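Local coordinates for haloacid dehalogenase (Pseudomonas aeruginosa, PDB 3UMC), which probably hydrolyses the carbon-halogen bond of L-2-haloacids, releasing the halide and leaving a 2-hydroxy acid, at residues 190-203 with 209-221. Sequence-based numbering, arbitrary orientation.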
ATOM      1  N   PRO A 190      -8.416  16.398   2.355  1.00 21.44           N
ATOM      2  CA  PRO A 190      -7.238  16.772   3.140  1.00 21.41           C
ATOM      3  C   PRO A 190      -7.546  17.023   4.614  1.00 21.68           C
ATOM      4  O   PRO A 190      -6.811  16.577   5.488  1.00 19.61           O
ATOM      5  CB  PRO A 190      -6.775  18.030   2.466  1.00 21.35           C
ATOM      6  CG  PRO A 190      -7.046  17.784   1.035  1.00 22.96           C
ATOM      7  CD  PRO A 190      -8.402  17.063   1.040  1.00 22.74           C
ATOM      8  N   GLN A 191      -8.654  17.675   4.905  1.00 21.82           N
ATOM      9  CA  GLN A 191      -8.982  17.982   6.269  1.00 22.20           C
ATOM     10  C   GLN A 191      -9.290  16.714   7.063  1.00 20.84           C
ATOM     11  O   GLN A 191      -9.422  16.776   8.282  1.00 19.15           O
ATOM     12  CB  GLN A 191     -10.187  18.957   6.331  1.00 23.72           C
ATOM     13  CG  GLN A 191      -9.929  20.320   5.656  1.00 27.52           C
ATOM     14  CD  GLN A 191     -10.049  20.278   4.128  1.00 32.84           C
ATOM     15  OE1 GLN A 191     -10.609  19.301   3.524  1.00 28.55           O
ATOM     16  NE2 GLN A 191      -9.536  21.348   3.476  1.00 34.83           N
ATOM     17  N   GLU A 192      -9.491  15.583   6.392  1.00 19.37           N
ATOM     18  CA  GLU A 192      -9.708  14.329   7.118  1.00 20.43           C
ATOM     19  C   GLU A 192      -8.399  13.498   7.240  1.00 17.64           C
ATOM     20  O   GLU A 192      -8.407  12.381   7.748  1.00 17.39           O
ATOM     21  CB  GLU A 192     -10.854  13.511   6.492  1.00 21.50           C
ATOM     22  CG  GLU A 192     -12.256  14.124   6.897  1.00 26.80           C
ATOM     23  CD  GLU A 192     -13.456  13.425   6.245  1.00 31.77           C
ATOM     24  OE1 GLU A 192     -13.390  12.203   6.063  1.00 32.47           O
ATOM     25  OE2 GLU A 192     -14.479  14.107   5.925  1.00 40.10           O
ATOM     26  N   VAL A 193      -7.294  14.085   6.846  1.00 14.73           N
ATOM     27  CA  VAL A 193      -6.010  13.380   6.850  1.00 14.25           C
ATOM     28  C   VAL A 193      -4.988  14.163   7.652  1.00 14.16           C
ATOM     29  O   VAL A 193      -4.904  15.382   7.512  1.00 12.17           O
ATOM     30  CB  VAL A 193      -5.480  13.190   5.430  1.00 13.76           C
ATOM     31  CG1 VAL A 193      -4.129  12.377   5.427  1.00  9.63           C
ATOM     32  CG2 VAL A 193      -6.570  12.481   4.618  1.00 11.73           C
HETATM   33  N   MSE A 194      -4.285  13.463   8.554  1.00 13.20           N
HETATM   34  CA  MSE A 194      -3.228  14.087   9.328  1.00 14.38           C
HETATM   35  C   MSE A 194      -1.859  13.586   8.869  1.00 13.00           C
HETATM   36  O   MSE A 194      -1.668  12.422   8.651  1.00 14.85           O
HETATM   37  CB  MSE A 194      -3.464  13.846  10.826  1.00 15.31           C
HETATM   38  CG  MSE A 194      -2.339  14.393  11.698  1.00 18.70           C
HETATM   39 SE   MSE A 194      -2.881  14.344  13.631  1.00 27.57          SE
HETATM   40  CE  MSE A 194      -2.629  12.556  13.832  1.00 14.28           C
ATOM     41  N   LEU A 195      -0.903  14.479   8.705  1.00 12.01           N
ATOM     42  CA  LEU A 195       0.464  14.091   8.538  1.00 10.73           C
ATOM     43  C   LEU A 195       1.163  14.159   9.868  1.00  9.73           C
ATOM     44  O   LEU A 195       1.179  15.214  10.523  1.00  8.92           O
ATOM     45  CB  LEU A 195       1.210  14.995   7.582  1.00 10.42           C
ATOM     46  CG  LEU A 195       2.738  14.712   7.420  1.00 14.10           C
ATOM     47  CD1 LEU A 195       3.065  13.281   6.914  1.00 12.18           C
ATOM     48  CD2 LEU A 195       3.453  15.794   6.572  1.00  8.63           C
ATOM     49  N   CYS A 196       1.856  13.073  10.197  1.00 10.74           N
ATOM     50  CA  CYS A 196       2.761  13.032  11.355  1.00 10.33           C
ATOM     51  C   CYS A 196       4.191  12.995  10.880  1.00 10.49           C
ATOM     52  O   CYS A 196       4.571  12.118  10.111  1.00 11.55           O
ATOM     53  CB  CYS A 196       2.415  11.808  12.194  1.00 12.26           C
ATOM     54  SG  CYS A 196       3.524  11.510  13.596  1.00 12.82           S
ATOM     55  N   ALA A 197       5.003  13.929  11.348  1.00  9.62           N
ATOM     56  CA  ALA A 197       6.413  14.013  10.955  1.00  9.88           C
ATOM     57  C   ALA A 197       7.292  14.608  12.018  1.00  8.45           C
ATOM     58  O   ALA A 197       6.853  15.359  12.832  1.00  8.99           O
ATOM     59  CB  ALA A 197       6.585  14.900   9.669  1.00  9.52           C
ATOM     60  N   ALA A 198       8.579  14.324  11.926  1.00  9.21           N
ATOM     61  CA  ALA A 198       9.595  14.948  12.767  1.00  8.95           C
ATOM     62  C   ALA A 198      10.209  16.188  12.130  1.00  9.11           C
ATOM     63  O   ALA A 198      11.161  16.792  12.668  1.00  7.80           O
ATOM     64  CB  ALA A 198      10.685  13.921  13.067  1.00  6.41           C
ATOM     65  N   HIS A 199       9.731  16.581  10.958  1.00 10.45           N
ATOM     66  CA  HIS A 199      10.432  17.661  10.204  1.00  9.84           C
ATOM     67  C   HIS A 199       9.411  18.758   9.873  1.00 11.36           C
ATOM     68  O   HIS A 199       8.302  18.487   9.289  1.00 11.97           O
ATOM     69  CB  HIS A 199      11.198  17.094   8.986  1.00 12.07           C
ATOM     70  CG  HIS A 199      11.960  15.838   9.277  1.00 11.82           C
ATOM     71  ND1 HIS A 199      11.570  14.594   8.816  1.00 10.64           N
ATOM     72  CD2 HIS A 199      12.969  15.616  10.128  1.00 12.34           C
ATOM     73  CE1 HIS A 199      12.384  13.684   9.295  1.00 14.34           C
ATOM     74  NE2 HIS A 199      13.258  14.285  10.084  1.00 11.27           N
ATOM     75  N   ASN A 200       9.696  19.965  10.337  1.00  9.52           N
ATOM     76  CA  ASN A 200       8.732  21.063  10.171  1.00 10.92           C
ATOM     77  C   ASN A 200       8.449  21.386   8.704  1.00 13.43           C
ATOM     78  O   ASN A 200       7.345  21.819   8.440  1.00 12.63           O
ATOM     79  CB  ASN A 200       9.221  22.348  10.853  1.00 11.36           C
ATOM     80  CG  ASN A 200       9.074  22.288  12.387  1.00  8.49           C
ATOM     81  OD1 ASN A 200       8.011  22.545  12.950  1.00 10.97           O
ATOM     82  ND2 ASN A 200      10.164  21.980  13.055  1.00 12.54           N
ATOM     83  N   TYR A 201       9.433  21.186   7.780  1.00 14.23           N
ATOM     84  CA  TYR A 201       9.232  21.534   6.377  1.00 15.45           C
ATOM     85  C   TYR A 201       8.092  20.701   5.785  1.00 15.24           C
ATOM     86  O   TYR A 201       7.331  21.162   4.965  1.00 14.39           O
ATOM     87  CB  TYR A 201      10.523  21.361   5.521  1.00 15.41           C
ATOM     88  CG  TYR A 201      10.600  19.976   4.951  1.00 16.85           C
ATOM     89  CD1 TYR A 201       9.999  19.687   3.734  1.00 17.73           C
ATOM     90  CD2 TYR A 201      11.169  18.904   5.692  1.00 19.96           C
ATOM     91  CE1 TYR A 201       9.995  18.360   3.223  1.00 20.55           C
ATOM     92  CE2 TYR A 201      11.190  17.601   5.188  1.00 18.41           C
ATOM     93  CZ  TYR A 201      10.593  17.335   3.956  1.00 22.65           C
ATOM     94  OH  TYR A 201      10.559  16.057   3.427  1.00 26.24           O
ATOM     95  N   ASP A 202       7.965  19.465   6.246  1.00 14.36           N
ATOM     96  CA  ASP A 202       6.950  18.541   5.761  1.00 13.88           C
ATOM     97  C   ASP A 202       5.562  18.918   6.222  1.00 13.98           C
ATOM     98  O   ASP A 202       4.554  18.847   5.482  1.00 12.78           O
ATOM     99  CB  ASP A 202       7.310  17.130   6.290  1.00 15.83           C
ATOM    100  CG  ASP A 202       6.783  15.988   5.410  1.00 17.40           C
ATOM    101  OD1 ASP A 202       6.188  16.205   4.335  1.00 16.39           O
ATOM    102  OD2 ASP A 202       6.977  14.841   5.841  1.00 19.15           O
ATOM    103  N   LEU A 203       5.508  19.305   7.496  1.00 14.02           N
ATOM    104  CA  LEU A 203       4.287  19.683   8.136  1.00 14.14           C
ATOM    105  C   LEU A 203       3.791  21.042   7.527  1.00 13.37           C
ATOM    106  O   LEU A 203       2.609  21.286   7.388  1.00 11.42           O
ATOM    107  CB  LEU A 203       4.559  19.788   9.617  1.00 12.92           C
ATOM    108  CG  LEU A 203       4.859  18.473  10.360  1.00 15.02           C
ATOM    109  CD1 LEU A 203       5.041  18.831  11.805  1.00  8.35           C
ATOM    110  CD2 LEU A 203       3.671  17.457  10.238  1.00  9.06           C
ATOM    111  N   LEU A 209      -1.937  22.683   2.309  1.00 19.02           N
ATOM    112  CA  LEU A 209      -2.852  22.002   1.431  1.00 18.84           C
ATOM    113  C   LEU A 209      -4.084  21.524   2.169  1.00 18.08           C
ATOM    114  O   LEU A 209      -4.892  20.799   1.624  1.00 18.47           O
ATOM    115  CB  LEU A 209      -2.153  20.840   0.740  1.00 19.04           C
ATOM    116  CG  LEU A 209      -0.931  21.220  -0.115  1.00 19.53           C
ATOM    117  CD1 LEU A 209      -0.067  20.020  -0.471  1.00 17.28           C
ATOM    118  CD2 LEU A 209      -1.379  21.914  -1.451  1.00 16.42           C
ATOM    119  N   GLY A 210      -4.251  21.953   3.407  1.00 18.07           N
ATOM    120  CA  GLY A 210      -5.459  21.677   4.185  1.00 17.16           C
ATOM    121  C   GLY A 210      -5.294  20.451   5.126  1.00 16.89           C
ATOM    122  O   GLY A 210      -6.227  20.055   5.813  1.00 16.66           O
ATOM    123  N   LEU A 211      -4.128  19.822   5.152  1.00 15.94           N
ATOM    124  CA  LEU A 211      -3.942  18.652   6.065  1.00 13.92           C
ATOM    125  C   LEU A 211      -3.786  19.042   7.550  1.00 13.33           C
ATOM    126  O   LEU A 211      -3.275  20.066   7.895  1.00 12.40           O
ATOM    127  CB  LEU A 211      -2.781  17.745   5.598  1.00 13.09           C
ATOM    128  CG  LEU A 211      -3.061  16.849   4.389  1.00 10.63           C
ATOM    129  CD1 LEU A 211      -2.807  17.631   3.044  1.00 10.54           C
ATOM    130  CD2 LEU A 211      -2.194  15.575   4.340  1.00 10.49           C
ATOM    131  N   LYS A 212      -4.251  18.177   8.442  1.00 14.36           N
ATOM    132  CA  LYS A 212      -3.940  18.285   9.870  1.00 13.16           C
ATOM    133  C   LYS A 212      -2.465  17.864  10.045  1.00 12.39           C
ATOM    134  O   LYS A 212      -1.895  17.174   9.155  1.00 11.92           O
ATOM    135  CB  LYS A 212      -4.872  17.403  10.661  1.00 15.14           C
ATOM    136  CG  LYS A 212      -6.407  17.708  10.558  1.00 16.40           C
ATOM    137  CD  LYS A 212      -6.694  19.158  10.861  1.00 25.02           C
ATOM    138  CE  LYS A 212      -8.229  19.375  11.065  1.00 30.81           C
ATOM    139  NZ  LYS A 212      -8.984  19.281   9.776  1.00 27.75           N
ATOM    140  N   THR A 213      -1.848  18.292  11.158  1.00 10.96           N
ATOM    141  CA  THR A 213      -0.434  18.137  11.387  1.00 11.60           C
ATOM    142  C   THR A 213      -0.149  17.687  12.833  1.00 12.06           C
ATOM    143  O   THR A 213      -0.748  18.218  13.818  1.00 12.82           O
ATOM    144  CB  THR A 213       0.281  19.421  11.146  1.00 10.85           C
ATOM    145  OG1 THR A 213      -0.445  20.444  11.829  1.00 13.00           O
ATOM    146  CG2 THR A 213       0.282  19.751   9.628  1.00 11.20           C
ATOM    147  N   ALA A 214       0.752  16.709  12.943  1.00 11.23           N
ATOM    148  CA  ALA A 214       1.282  16.243  14.252  1.00 10.60           C
ATOM    149  C   ALA A 214       2.781  16.155  14.166  1.00  9.52           C
ATOM    150  O   ALA A 214       3.320  15.549  13.246  1.00  9.85           O
ATOM    151  CB  ALA A 214       0.665  14.894  14.634  1.00 10.35           C
ATOM    152  N   PHE A 215       3.441  16.856  15.067  1.00  9.38           N
ATOM    153  CA  PHE A 215       4.888  16.949  15.137  1.00 10.39           C
ATOM    154  C   PHE A 215       5.410  16.090  16.310  1.00 10.51           C
ATOM    155  O   PHE A 215       4.959  16.203  17.443  1.00  9.58           O
ATOM    156  CB  PHE A 215       5.310  18.393  15.390  1.00  8.24           C
ATOM    157  CG  PHE A 215       6.779  18.575  15.596  1.00  9.76           C
ATOM    158  CD1 PHE A 215       7.641  18.514  14.554  1.00  9.23           C
ATOM    159  CD2 PHE A 215       7.299  18.915  16.836  1.00  9.70           C
ATOM    160  CE1 PHE A 215       9.013  18.688  14.751  1.00 10.88           C
ATOM    161  CE2 PHE A 215       8.649  19.110  17.006  1.00 10.18           C
ATOM    162  CZ  PHE A 215       9.483  18.994  15.986  1.00 13.23           C
ATOM    163  N   ILE A 216       6.402  15.264  16.025  1.00 11.69           N
ATOM    164  CA  ILE A 216       7.138  14.510  17.085  1.00 10.84           C
ATOM    165  C   ILE A 216       8.606  14.809  16.922  1.00 10.67           C
ATOM    166  O   ILE A 216       9.164  14.437  15.938  1.00 10.79           O
ATOM    167  CB  ILE A 216       6.900  13.025  16.919  1.00 10.15           C
ATOM    168  CG1 ILE A 216       5.400  12.749  17.078  1.00 14.74           C
ATOM    169  CG2 ILE A 216       7.634  12.179  18.006  1.00 10.03           C
ATOM    170  CD1 ILE A 216       5.027  11.263  17.274  1.00 14.38           C
ATOM    171  N   ALA A 217       9.236  15.460  17.889  1.00 10.50           N
ATOM    172  CA  ALA A 217      10.637  15.735  17.808  1.00 10.87           C
ATOM    173  C   ALA A 217      11.465  14.480  17.872  1.00 10.97           C
ATOM    174  O   ALA A 217      11.201  13.637  18.671  1.00 11.80           O
ATOM    175  CB  ALA A 217      11.070  16.789  18.960  1.00 11.23           C
ATOM    176  N   ARG A 218      12.516  14.388  17.059  1.00 12.63           N
ATOM    177  CA  ARG A 218      13.475  13.284  17.109  1.00 13.10           C
ATOM    178  C   ARG A 218      14.853  13.919  17.199  1.00 14.42           C
ATOM    179  O   ARG A 218      15.586  13.952  16.205  1.00 14.46           O
ATOM    180  CB  ARG A 218      13.401  12.435  15.850  1.00 13.10           C
ATOM    181  CG  ARG A 218      12.103  11.722  15.633  1.00 13.19           C
ATOM    182  CD  ARG A 218      11.700  10.850  16.853  1.00 12.96           C
ATOM    183  NE  ARG A 218      10.604   9.944  16.561  1.00 16.50           N
ATOM    184  CZ  ARG A 218      10.081   9.042  17.410  1.00 14.80           C
ATOM    185  NH1 ARG A 218      10.464   8.972  18.683  1.00 11.18           N
ATOM    186  NH2 ARG A 218       9.101   8.264  16.995  1.00 12.38           N
ATOM    187  N   PRO A 219      15.212  14.430  18.392  1.00 16.56           N
ATOM    188  CA  PRO A 219      16.437  15.235  18.511  1.00 18.01           C
ATOM    189  C   PRO A 219      17.757  14.476  18.286  1.00 19.61           C
ATOM    190  O   PRO A 219      18.748  15.127  18.170  1.00 20.80           O
ATOM    191  CB  PRO A 219      16.361  15.822  19.920  1.00 18.68           C
ATOM    192  CG  PRO A 219      15.527  14.801  20.775  1.00 18.45           C
ATOM    193  CD  PRO A 219      14.486  14.272  19.681  1.00 17.15           C
ATOM    194  N   LEU A 220      17.718  13.145  18.124  1.00 20.40           N
ATOM    195  CA  LEU A 220      18.879  12.271  17.930  1.00 21.34           C
ATOM    196  C   LEU A 220      18.978  11.775  16.483  1.00 20.32           C
ATOM    197  O   LEU A 220      19.890  11.039  16.132  1.00 20.85           O
ATOM    198  CB  LEU A 220      18.794  11.079  18.950  1.00 21.71           C
ATOM    199  CG  LEU A 220      18.959  11.570  20.437  1.00 26.83           C
ATOM    200  CD1 LEU A 220      19.050  10.504  21.484  1.00 30.85           C
ATOM    201  CD2 LEU A 220      20.200  12.442  20.532  1.00 28.85           C
ATOM    202  N   GLU A 221      18.048  12.168  15.619  1.00 19.44           N
ATOM    203  CA  GLU A 221      18.086  11.659  14.251  1.00 18.99           C
ATOM    204  C   GLU A 221      19.479  11.843  13.604  1.00 19.96           C
ATOM    205  O   GLU A 221      19.998  10.923  12.936  1.00 18.47           O
ATOM    206  CB  GLU A 221      17.060  12.366  13.381  1.00 18.74           C
ATOM    207  CG  GLU A 221      16.992  11.847  11.994  1.00 18.44           C
ATOM    208  CD  GLU A 221      15.901  12.501  11.110  1.00 18.96           C
ATOM    209  OE1 GLU A 221      15.078  13.365  11.554  1.00 13.99           O
ATOM    210  OE2 GLU A 221      15.859  12.048   9.963  1.00 15.26           O
TER
HETATM  211  O   HOH W   1      12.773  16.287  14.965  1.00  8.30           O
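The carboxylate of Glu221 meets the imidazole of His199 at the ring edge, the two side chains coming from opposite directions, just beyond two parallel strands. His199 NE2 donates to the syn lone pair of Glu221 OE1 at 2.5 Å, with the oxygen almost in the ring plane while the carboxylate is turned 45° from it. A fully extended side chain (chi1 -177°, chi2 177°) carries Glu221 across to the ring, and Trp36 holds its OE2. At 2.15 Å resolution the exact length of so short a bond is doubtful. Nearby, a water bridges Ala198 O to Arg218 N.

Back along the strands, 193-197 and 212-216 run parallel, pairing Met194 with Lys212 through Ala197 with Phe215. Five backbone hydrogen bonds join them, beginning with Lys212 N to Val193 O and ending with Ile216 N to Ala197 O. At the start, Lys212 folds back through bends at chi2 and chi4, bringing NZ to a lone pair of Gln191 O, 2.9 Å away. One sheet face packs the selenium of selenomethionine Met194, SE, against Ala214 CB (3.7 Å); on the other, Leu203 CD1 reaches Phe215 CB (3.6 Å) and lies at the ring edge.

Together with the intervening helix 200-208, the strands form a beta-alpha-beta unit of the Rossmann-like HAD core. Strand 24-27 flanks 193-197, strand 238-240 flanks 212-216, and helix 243-251 packs over the Met194 and Ala214 face.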